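PDB 5WE0: protection of telomeres protein poz1 from Schizosaccharomyces pombe, which binds telomeric DNA and negatively regulates telomerase and telomere length in fission yeast. Local coordinates for residues 24-29 and 61-66; 156-161 and 195-200. One frame throughout, in Å; residues are numbered along the deposited sequence.

Contact 1. Residues 24-29 and 61-66; sequences YDMQRE and IEYCFN
E62 reaches from helix 54-64 to the backbone of Y24, its chain extended beyond CG, and accepts the backbone N-H of Y24 on OE1 (N to OE1 2.9 Å). The bond is nearly straight, but the donor stands above the carboxylate, 73° out of its plane, and brings CB of Y24 to 3.3 Å from the same OE1. The other oxygen, OE2, is taken by a salt bridge to K224 and a hydrogen bond with H23, so the buried carboxylate ties the loop after helix 2-18 to helix 209-230. An alanine here would probably take this acceptor from the Y24 N-H and this counter-charge from K224 and let this end of the loop shift. At the next residue, CG of Y63 lies anti to the backbone N (chi1 -177°), which starts the ring toward D25 and M26. CB of M26 sits 3.8 Å from Y63 CE1, while the thioether bends round until CE lies 3.7 Å from Y63 OH. At the ring's edge, D25 OD1 comes to 4.1 Å from Y63 CD1, its carboxylate plane turned 36° from the ring. Helix 54-64 stops here in a Schellman motif with N66, at positive phi, as C-prime residue: N66 N bonds to Y63 O at 3.0 Å, and E62 O accepts the N-H of the residue after N66. A water donates to both Y24 O and E62 O, linking the loop to this last turn. The Y24 ring receives CB of Y63 near its plane, at the edge, with CD2 of Y24 4.3 Å from that CB, and meets F18 edge-to-face. Another protein's chain stacks an aromatic ring on Y63, adds a basic side chain in a cation-pi contact with it, and packs an aromatic group on M26.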
ATOM      1  N   TYR A  24       5.023 -10.193  -4.697  1.00 35.48           N
ATOM      2  CA  TYR A  24       5.381 -11.034  -3.571  1.00 34.41           C
ATOM      3  C   TYR A  24       4.137 -11.621  -2.898  1.00 40.32           C
ATOM      4  O   TYR A  24       3.058 -11.015  -2.868  1.00 38.21           O
ATOM      5  CB  TYR A  24       6.207 -10.236  -2.562  1.00 34.23           C
ATOM      6  CG  TYR A  24       6.427 -10.985  -1.275  1.00 42.67           C
ATOM      7  CD1 TYR A  24       7.434 -11.941  -1.160  1.00 41.69           C
ATOM      8  CD2 TYR A  24       5.585 -10.784  -0.189  1.00 38.45           C
ATOM      9  CE1 TYR A  24       7.611 -12.658   0.027  1.00 42.93           C
ATOM     10  CE2 TYR A  24       5.757 -11.487   0.988  1.00 41.90           C
ATOM     11  CZ  TYR A  24       6.771 -12.416   1.094  1.00 42.94           C
ATOM     12  OH  TYR A  24       6.908 -13.104   2.278  1.00 52.34           O
ATOM     13  N   ASP A  25       4.294 -12.833  -2.373  1.00 39.70           N
ATOM     14  CA  ASP A  25       3.307 -13.421  -1.475  1.00 44.67           C
ATOM     15  C   ASP A  25       4.053 -14.309  -0.488  1.00 47.55           C
ATOM     16  O   ASP A  25       5.060 -14.925  -0.842  1.00 46.58           O
ATOM     17  CB  ASP A  25       2.233 -14.223  -2.229  1.00 48.24           C
ATOM     18  CG  ASP A  25       1.155 -14.816  -1.289  1.00 58.02           C
ATOM     19  OD1 ASP A  25       0.825 -14.216  -0.228  1.00 51.67           O
ATOM     20  OD2 ASP A  25       0.639 -15.908  -1.622  1.00 63.62           O
ATOM     21  N   MET A  26       3.569 -14.377   0.750  1.00 49.12           N
ATOM     22  CA  MET A  26       4.284 -15.171   1.736  1.00 55.29           C
ATOM     23  C   MET A  26       4.014 -16.646   1.491  1.00 51.61           C
ATOM     24  O   MET A  26       2.861 -17.065   1.396  1.00 55.58           O
ATOM     25  CB  MET A  26       3.905 -14.810   3.168  1.00 56.42           C
ATOM     26  CG  MET A  26       4.767 -15.619   4.145  1.00 61.21           C
ATOM     27  SD  MET A  26       5.778 -14.582   5.241  1.00 59.61           S
ATOM     28  CE  MET A  26       4.539 -14.102   6.431  1.00 52.53           C
ATOM     29  N   GLN A  27       5.079 -17.420   1.359  1.00 56.63           N
ATOM     30  CA  GLN A  27       4.969 -18.862   1.291  1.00 59.22           C
ATOM     31  C   GLN A  27       5.146 -19.408   2.693  1.00 55.99           C
ATOM     32  O   GLN A  27       6.020 -18.950   3.433  1.00 50.04           O
ATOM     33  CB  GLN A  27       6.032 -19.459   0.366  1.00 60.71           C
ATOM     34  CG  GLN A  27       6.108 -18.810  -1.002  1.00 64.11           C
ATOM     35  CD  GLN A  27       4.933 -19.200  -1.875  1.00 69.93           C
ATOM     36  OE1 GLN A  27       3.972 -18.440  -2.001  1.00 68.55           O
ATOM     37  NE2 GLN A  27       4.996 -20.391  -2.476  1.00 70.94           N
ATOM     38  N   ARG A  28       4.306 -20.387   3.049  1.00 60.08           N
ATOM     39  CA  ARG A  28       4.402 -21.036   4.355  1.00 57.96           C
ATOM     40  C   ARG A  28       5.831 -21.459   4.664  1.00 55.31           C
ATOM     41  O   ARG A  28       6.280 -21.357   5.811  1.00 50.71           O
ATOM     42  CB  ARG A  28       3.477 -22.256   4.414  1.00 65.39           C
ATOM     43  CG  ARG A  28       2.063 -22.046   3.885  1.00 68.76           C
ATOM     44  CD  ARG A  28       1.997 -22.310   2.379  1.00 73.95           C
ATOM     45  NE  ARG A  28       0.657 -22.662   1.911  1.00 83.55           N
ATOM     46  CZ  ARG A  28       0.224 -23.909   1.757  1.00 84.76           C
ATOM     47  NH1 ARG A  28       1.028 -24.930   2.044  1.00 77.15           N
ATOM     48  NH2 ARG A  28      -1.011 -24.136   1.319  1.00 87.01           N
ATOM     49  N   GLU A  29       6.572 -21.903   3.637  1.00 59.91           N
ATOM     50  CA  GLU A  29       7.921 -22.434   3.824  1.00 56.96           C
ATOM     51  C   GLU A  29       8.948 -21.341   4.086  1.00 52.93           C
ATOM     52  O   GLU A  29      10.028 -21.625   4.619  1.00 55.66           O
ATOM     53  CB  GLU A  29       8.341 -23.218   2.579  1.00 64.83           C
ATOM     54  CG  GLU A  29       7.200 -24.008   1.932  1.00 67.62           C
ATOM     55  CD  GLU A  29       6.512 -23.226   0.814  1.00 72.30           C
ATOM     56  OE1 GLU A  29       5.257 -23.138   0.835  1.00 69.34           O
ATOM     57  OE2 GLU A  29       7.225 -22.685  -0.072  1.00 68.41           O
ATOM     58  N   ILE A  61       2.893  -3.669   0.411  1.00 23.35           N
ATOM     59  CA  ILE A  61       1.691  -3.369  -0.367  1.00 25.71           C
ATOM     60  C   ILE A  61       1.219  -4.606  -1.126  1.00 25.04           C
ATOM     61  O   ILE A  61       0.021  -4.908  -1.165  1.00 20.59           O
ATOM     62  CB  ILE A  61       1.963  -2.186  -1.327  1.00 22.62           C
ATOM     63  CG1 ILE A  61       2.174  -0.902  -0.529  1.00 23.42           C
ATOM     64  CG2 ILE A  61       0.841  -2.054  -2.357  1.00 22.63           C
ATOM     65  CD1 ILE A  61       0.991  -0.550   0.404  1.00 23.46           C
ATOM     66  N   GLU A  62       2.153  -5.331  -1.759  1.00 25.10           N
ATOM     67  CA  GLU A  62       1.779  -6.555  -2.463  1.00 24.37           C
ATOM     68  C   GLU A  62       1.174  -7.585  -1.502  1.00 26.25           C
ATOM     69  O   GLU A  62       0.221  -8.289  -1.853  1.00 25.12           O
ATOM     70  CB  GLU A  62       3.005  -7.130  -3.170  1.00 29.85           C
ATOM     71  CG  GLU A  62       3.553  -6.211  -4.283  1.00 24.63           C
ATOM     72  CD  GLU A  62       4.832  -6.746  -4.896  1.00 33.16           C
ATOM     73  OE1 GLU A  62       5.612  -7.405  -4.158  1.00 30.53           O
ATOM     74  OE2 GLU A  62       5.063  -6.500  -6.115  1.00 31.06           O
ATOM     75  N   TYR A  63       1.732  -7.707  -0.293  1.00 25.70           N
ATOM     76  CA  TYR A  63       1.236  -8.686   0.672  1.00 27.42           C
ATOM     77  C   TYR A  63      -0.098  -8.235   1.260  1.00 27.20           C
ATOM     78  O   TYR A  63      -1.089  -8.969   1.219  1.00 24.13           O
ATOM     79  CB  TYR A  63       2.286  -8.886   1.775  1.00 30.26           C
ATOM     80  CG  TYR A  63       1.953  -9.949   2.828  1.00 31.85           C
ATOM     81  CD1 TYR A  63       1.515 -11.218   2.459  1.00 35.31           C
ATOM     82  CD2 TYR A  63       2.100  -9.680   4.189  1.00 29.83           C
ATOM     83  CE1 TYR A  63       1.215 -12.183   3.424  1.00 36.84           C
ATOM     84  CE2 TYR A  63       1.810 -10.639   5.150  1.00 31.30           C
ATOM     85  CZ  TYR A  63       1.374 -11.882   4.758  1.00 34.15           C
ATOM     86  OH  TYR A  63       1.091 -12.826   5.699  1.00 41.87           O
ATOM     87  N   CYS A  64      -0.155  -6.980   1.716  1.00 27.08           N
ATOM     88  CA  CYS A  64      -1.355  -6.427   2.343  1.00 25.44           C
ATOM     89  C   CYS A  64      -2.592  -6.550   1.451  1.00 28.23           C
ATOM     90  O   CYS A  64      -3.678  -6.911   1.922  1.00 28.86           O
ATOM     91  CB  CYS A  64      -1.095  -4.966   2.689  1.00 27.03           C
ATOM     92  SG  CYS A  64      -2.485  -4.136   3.427  1.00 25.60           S
ATOM     93  N   PHE A  65      -2.469  -6.198   0.175  1.00 24.67           N
ATOM     94  CA  PHE A  65      -3.609  -6.235  -0.729  1.00 24.96           C
ATOM     95  C   PHE A  65      -3.627  -7.498  -1.573  1.00 25.60           C
ATOM     96  O   PHE A  65      -4.462  -7.615  -2.478  1.00 25.99           O
ATOM     97  CB  PHE A  65      -3.641  -4.977  -1.617  1.00 24.16           C
ATOM     98  CG  PHE A  65      -3.879  -3.727  -0.832  1.00 23.49           C
ATOM     99  CD1 PHE A  65      -5.138  -3.442  -0.333  1.00 24.37           C
ATOM    100  CD2 PHE A  65      -2.834  -2.874  -0.532  1.00 22.17           C
ATOM    101  CE1 PHE A  65      -5.355  -2.316   0.437  1.00 24.97           C
ATOM    102  CE2 PHE A  65      -3.048  -1.737   0.221  1.00 25.23           C
ATOM    103  CZ  PHE A  65      -4.311  -1.463   0.715  1.00 21.86           C
ATOM    104  N   ASN A  66      -2.734  -8.450  -1.285  1.00 28.76           N
ATOM    105  CA  ASN A  66      -2.778  -9.770  -1.906  1.00 31.57           C
ATOM    106  C   ASN A  66      -2.720  -9.650  -3.433  1.00 32.98           C
ATOM    107  O   ASN A  66      -3.481 -10.288  -4.166  1.00 32.28           O
ATOM    108  CB  ASN A  66      -4.034 -10.517  -1.431  1.00 34.56           C
ATOM    109  CG  ASN A  66      -3.828 -12.039  -1.305  1.00 39.63           C
ATOM    110  OD1 ASN A  66      -2.716 -12.547  -1.443  1.00 45.18           O
ATOM    111  ND2 ASN A  66      -4.906 -12.756  -1.015  1.00 44.00           N
TER
HETATM  112  O   HOH W   1       0.563 -10.964  -3.029  1.00 38.26           O

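Contact 2. Residues 156-161 and 195-200; sequences FLEQEP and KRLIYV
R196 starts with CG anti to its carbonyl carbon and then folds at CD, where chi3 of -56° swings NE toward L157 O; E160, bent at its own chi2, brings its carboxylate to meet the same guanidinium. The arrangement is an arginine gripping backbone carbonyls near the C-terminal end of a helix: R196 on helix 193-206 takes the carbonyl oxygens of L157 and Q159 where helix 130-157 gives way to loop. NE donates to L157 O, 2.8 Å away, almost straight at 171° and with the oxygen in the guanidinium plane. NH2 serves two acceptors at the edge of the group: a weak, strongly bent hydrogen bond to Q159 O and a salt bridge to E160 OE1 at 3.1 Å. The carboxylate is met on its anti side, its plane 34° from that of the guanidinium. NH1 is held by H191 O, and the second oxygen of E160 pairs with K192, so R196 is likely to be fixed in rotation as well as place, its charge partly balanced by E160. Beside this polar patch, E158 lies at about a right angle to L197, its CG 3.7 Å from L197 CD2, while OE1 runs out to a salt bridge with K204. V200 adds the apolar part: CG1 touches E158 OE2 at 3.6 Å, and CG2, beside its own backbone N, lies 3.9 Å from L157 CB and 4.0 Å from L157 CD1.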
ATOM      1  N   PHE A 156     -16.030   0.992   7.391  1.00 30.98           N
ATOM      2  CA  PHE A 156     -16.520   1.783   8.531  1.00 35.45           C
ATOM      3  C   PHE A 156     -18.043   1.880   8.523  1.00 31.30           C
ATOM      4  O   PHE A 156     -18.697   1.639   9.539  1.00 33.02           O
ATOM      5  CB  PHE A 156     -15.949   3.208   8.487  1.00 33.19           C
ATOM      6  CG  PHE A 156     -14.610   3.379   9.156  1.00 35.24           C
ATOM      7  CD1 PHE A 156     -14.449   3.142  10.506  1.00 36.47           C
ATOM      8  CD2 PHE A 156     -13.509   3.839   8.423  1.00 33.90           C
ATOM      9  CE1 PHE A 156     -13.213   3.347  11.119  1.00 39.24           C
ATOM     10  CE2 PHE A 156     -12.266   4.039   9.035  1.00 32.99           C
ATOM     11  CZ  PHE A 156     -12.123   3.793  10.376  1.00 31.46           C
ATOM     12  N   LEU A 157     -18.623   2.215   7.364  1.00 28.20           N
ATOM     13  CA  LEU A 157     -20.064   2.425   7.238  1.00 31.31           C
ATOM     14  C   LEU A 157     -20.874   1.139   7.393  1.00 35.74           C
ATOM     15  O   LEU A 157     -22.094   1.215   7.557  1.00 35.86           O
ATOM     16  CB  LEU A 157     -20.398   3.032   5.880  1.00 31.99           C
ATOM     17  CG  LEU A 157     -19.887   4.441   5.610  1.00 35.83           C
ATOM     18  CD1 LEU A 157     -19.995   4.771   4.128  1.00 29.12           C
ATOM     19  CD2 LEU A 157     -20.634   5.440   6.469  1.00 35.26           C
ATOM     20  N   GLU A 158     -20.248  -0.030   7.263  1.00 33.70           N
ATOM     21  CA  GLU A 158     -20.929  -1.312   7.352  1.00 34.73           C
ATOM     22  C   GLU A 158     -20.936  -1.906   8.758  1.00 33.99           C
ATOM     23  O   GLU A 158     -21.409  -3.036   8.936  1.00 30.26           O
ATOM     24  CB  GLU A 158     -20.282  -2.301   6.379  1.00 30.04           C
ATOM     25  CG  GLU A 158     -20.640  -2.032   4.927  1.00 36.94           C
ATOM     26  CD  GLU A 158     -20.328  -3.216   4.006  1.00 46.15           C
ATOM     27  OE1 GLU A 158     -19.139  -3.619   3.923  1.00 49.82           O
ATOM     28  OE2 GLU A 158     -21.266  -3.733   3.357  1.00 45.74           O
ATOM     29  N   GLN A 159     -20.397  -1.204   9.742  1.00 31.37           N
ATOM     30  CA  GLN A 159     -20.411  -1.660  11.121  1.00 33.83           C
ATOM     31  C   GLN A 159     -21.552  -0.989  11.886  1.00 37.17           C
ATOM     32  O   GLN A 159     -22.048   0.078  11.511  1.00 35.12           O
ATOM     33  CB  GLN A 159     -19.072  -1.373  11.812  1.00 34.37           C
ATOM     34  CG  GLN A 159     -17.807  -1.677  10.993  1.00 37.24           C
ATOM     35  CD  GLN A 159     -17.660  -3.154  10.638  1.00 37.85           C
ATOM     36  OE1 GLN A 159     -17.652  -4.011  11.513  1.00 38.17           O
ATOM     37  NE2 GLN A 159     -17.505  -3.447   9.347  1.00 33.98           N
ATOM     38  N   GLU A 160     -21.987  -1.645  12.960  1.00 38.71           N
ATOM     39  CA  GLU A 160     -23.068  -1.104  13.792  1.00 38.76           C
ATOM     40  C   GLU A 160     -22.832  -1.437  15.274  1.00 36.51           C
ATOM     41  O   GLU A 160     -22.840  -2.601  15.678  1.00 35.26           O
ATOM     42  CB  GLU A 160     -24.432  -1.623  13.330  1.00 41.23           C
ATOM     43  CG  GLU A 160     -25.564  -1.252  14.272  1.00 41.18           C
ATOM     44  CD  GLU A 160     -25.968   0.209  14.186  1.00 44.94           C
ATOM     45  OE1 GLU A 160     -25.273   1.015  13.520  1.00 48.07           O
ATOM     46  OE2 GLU A 160     -26.985   0.560  14.818  1.00 55.78           O
ATOM     47  N   PRO A 161     -22.575  -0.408  16.085  1.00 36.65           N
ATOM     48  CA  PRO A 161     -22.512   1.011  15.701  1.00 38.68           C
ATOM     49  C   PRO A 161     -21.216   1.404  14.951  1.00 38.97           C
ATOM     50  O   PRO A 161     -20.228   0.652  14.969  1.00 34.81           O
ATOM     51  CB  PRO A 161     -22.585   1.726  17.047  1.00 36.85           C
ATOM     52  CG  PRO A 161     -21.873   0.785  17.979  1.00 39.09           C
ATOM     53  CD  PRO A 161     -22.229  -0.611  17.505  1.00 36.72           C
ATOM     54  N   LYS A 195     -29.977   1.587   5.667  1.00 37.14           N
ATOM     55  CA  LYS A 195     -29.769   2.485   4.542  1.00 40.55           C
ATOM     56  C   LYS A 195     -28.290   2.574   4.174  1.00 40.51           C
ATOM     57  O   LYS A 195     -27.947   2.546   2.988  1.00 39.73           O
ATOM     58  CB  LYS A 195     -30.347   3.866   4.845  1.00 48.67           C
ATOM     59  CG  LYS A 195     -31.792   4.007   4.386  1.00 57.52           C
ATOM     60  CD  LYS A 195     -32.252   5.459   4.385  1.00 65.55           C
ATOM     61  CE  LYS A 195     -33.768   5.541   4.530  1.00 71.27           C
ATOM     62  NZ  LYS A 195     -34.174   6.506   5.599  1.00 65.94           N
ATOM     63  N   ARG A 196     -27.404   2.676   5.171  1.00 36.47           N
ATOM     64  CA  ARG A 196     -25.976   2.627   4.893  1.00 38.90           C
ATOM     65  C   ARG A 196     -25.621   1.394   4.086  1.00 37.24           C
ATOM     66  O   ARG A 196     -24.844   1.474   3.128  1.00 41.54           O
ATOM     67  CB  ARG A 196     -25.165   2.641   6.195  1.00 35.20           C
ATOM     68  CG  ARG A 196     -25.465   3.799   7.079  1.00 37.82           C
ATOM     69  CD  ARG A 196     -24.342   4.056   8.026  1.00 38.06           C
ATOM     70  NE  ARG A 196     -23.979   2.907   8.840  1.00 38.34           N
ATOM     71  CZ  ARG A 196     -24.449   2.703  10.064  1.00 39.95           C
ATOM     72  NH1 ARG A 196     -25.313   3.567  10.577  1.00 42.68           N
ATOM     73  NH2 ARG A 196     -24.067   1.651  10.774  1.00 38.49           N
ATOM     74  N   LEU A 197     -26.197   0.244   4.445  1.00 36.48           N
ATOM     75  CA  LEU A 197     -25.831  -1.001   3.779  1.00 38.70           C
ATOM     76  C   LEU A 197     -26.343  -1.042   2.341  1.00 37.85           C
ATOM     77  O   LEU A 197     -25.640  -1.526   1.448  1.00 38.83           O
ATOM     78  CB  LEU A 197     -26.348  -2.197   4.582  1.00 33.42           C
ATOM     79  CG  LEU A 197     -25.675  -2.457   5.942  1.00 36.49           C
ATOM     80  CD1 LEU A 197     -26.328  -3.618   6.628  1.00 36.93           C
ATOM     81  CD2 LEU A 197     -24.180  -2.732   5.823  1.00 34.59           C
ATOM     82  N   ILE A 198     -27.545  -0.515   2.091  1.00 37.45           N
ATOM     83  CA  ILE A 198     -28.063  -0.452   0.726  1.00 39.96           C
ATOM     84  C   ILE A 198     -27.165   0.438  -0.126  1.00 43.11           C
ATOM     85  O   ILE A 198     -26.810   0.097  -1.261  1.00 41.92           O
ATOM     86  CB  ILE A 198     -29.519   0.054   0.710  1.00 38.95           C
ATOM     87  CG1 ILE A 198     -30.487  -1.015   1.215  1.00 43.24           C
ATOM     88  CG2 ILE A 198     -29.922   0.515  -0.693  1.00 40.88           C
ATOM     89  CD1 ILE A 198     -31.910  -0.515   1.354  1.00 38.98           C
ATOM     90  N   TYR A 199     -26.788   1.595   0.420  1.00 40.21           N
ATOM     91  CA  TYR A 199     -25.954   2.532  -0.318  1.00 43.10           C
ATOM     92  C   TYR A 199     -24.558   1.963  -0.550  1.00 43.90           C
ATOM     93  O   TYR A 199     -23.994   2.109  -1.637  1.00 46.37           O
ATOM     94  CB  TYR A 199     -25.868   3.851   0.452  1.00 44.23           C
ATOM     95  CG  TYR A 199     -24.670   4.696   0.056  1.00 59.63           C
ATOM     96  CD1 TYR A 199     -23.392   4.418   0.574  1.00 59.30           C
ATOM     97  CD2 TYR A 199     -24.808   5.785  -0.805  1.00 61.67           C
ATOM     98  CE1 TYR A 199     -22.304   5.144   0.202  1.00 56.57           C
ATOM     99  CE2 TYR A 199     -23.707   6.543  -1.157  1.00 66.37           C
ATOM    100  CZ  TYR A 199     -22.469   6.214  -0.641  1.00 64.93           C
ATOM    101  OH  TYR A 199     -21.373   6.951  -0.977  1.00 78.37           O
ATOM    102  N   VAL A 200     -23.963   1.348   0.473  1.00 38.65           N
ATOM    103  CA  VAL A 200     -22.643   0.755   0.297  1.00 39.45           C
ATOM    104  C   VAL A 200     -22.680  -0.352  -0.758  1.00 42.78           C
ATOM    105  O   VAL A 200     -21.767  -0.466  -1.586  1.00 42.27           O
ATOM    106  CB  VAL A 200     -22.090   0.270   1.652  1.00 38.38           C
ATOM    107  CG1 VAL A 200     -20.923  -0.675   1.445  1.00 36.34           C
ATOM    108  CG2 VAL A 200     -21.636   1.466   2.484  1.00 38.36           C
TER

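How the contacts relate
Contact 1 closes before contact 2 opens along the chain. Their centres are 29 Å apart and their nearest atoms about 13 Å. They share no helix: contact 1 lies about 12 Å from the centre of the chain, contact 2 about 24 Å. Both involve the end of a helix: in contact 1 the last turn of helix 54-64 meets a loop from earlier in the chain, and in contact 2 the end of helix 130-157 and the residues after it meet helix 193-206 of the all-helical fold. Another protein's chain lies within reach of six residues of contact 1 but of one in contact 2, so contact 1 is the more engaged of the two with that chain.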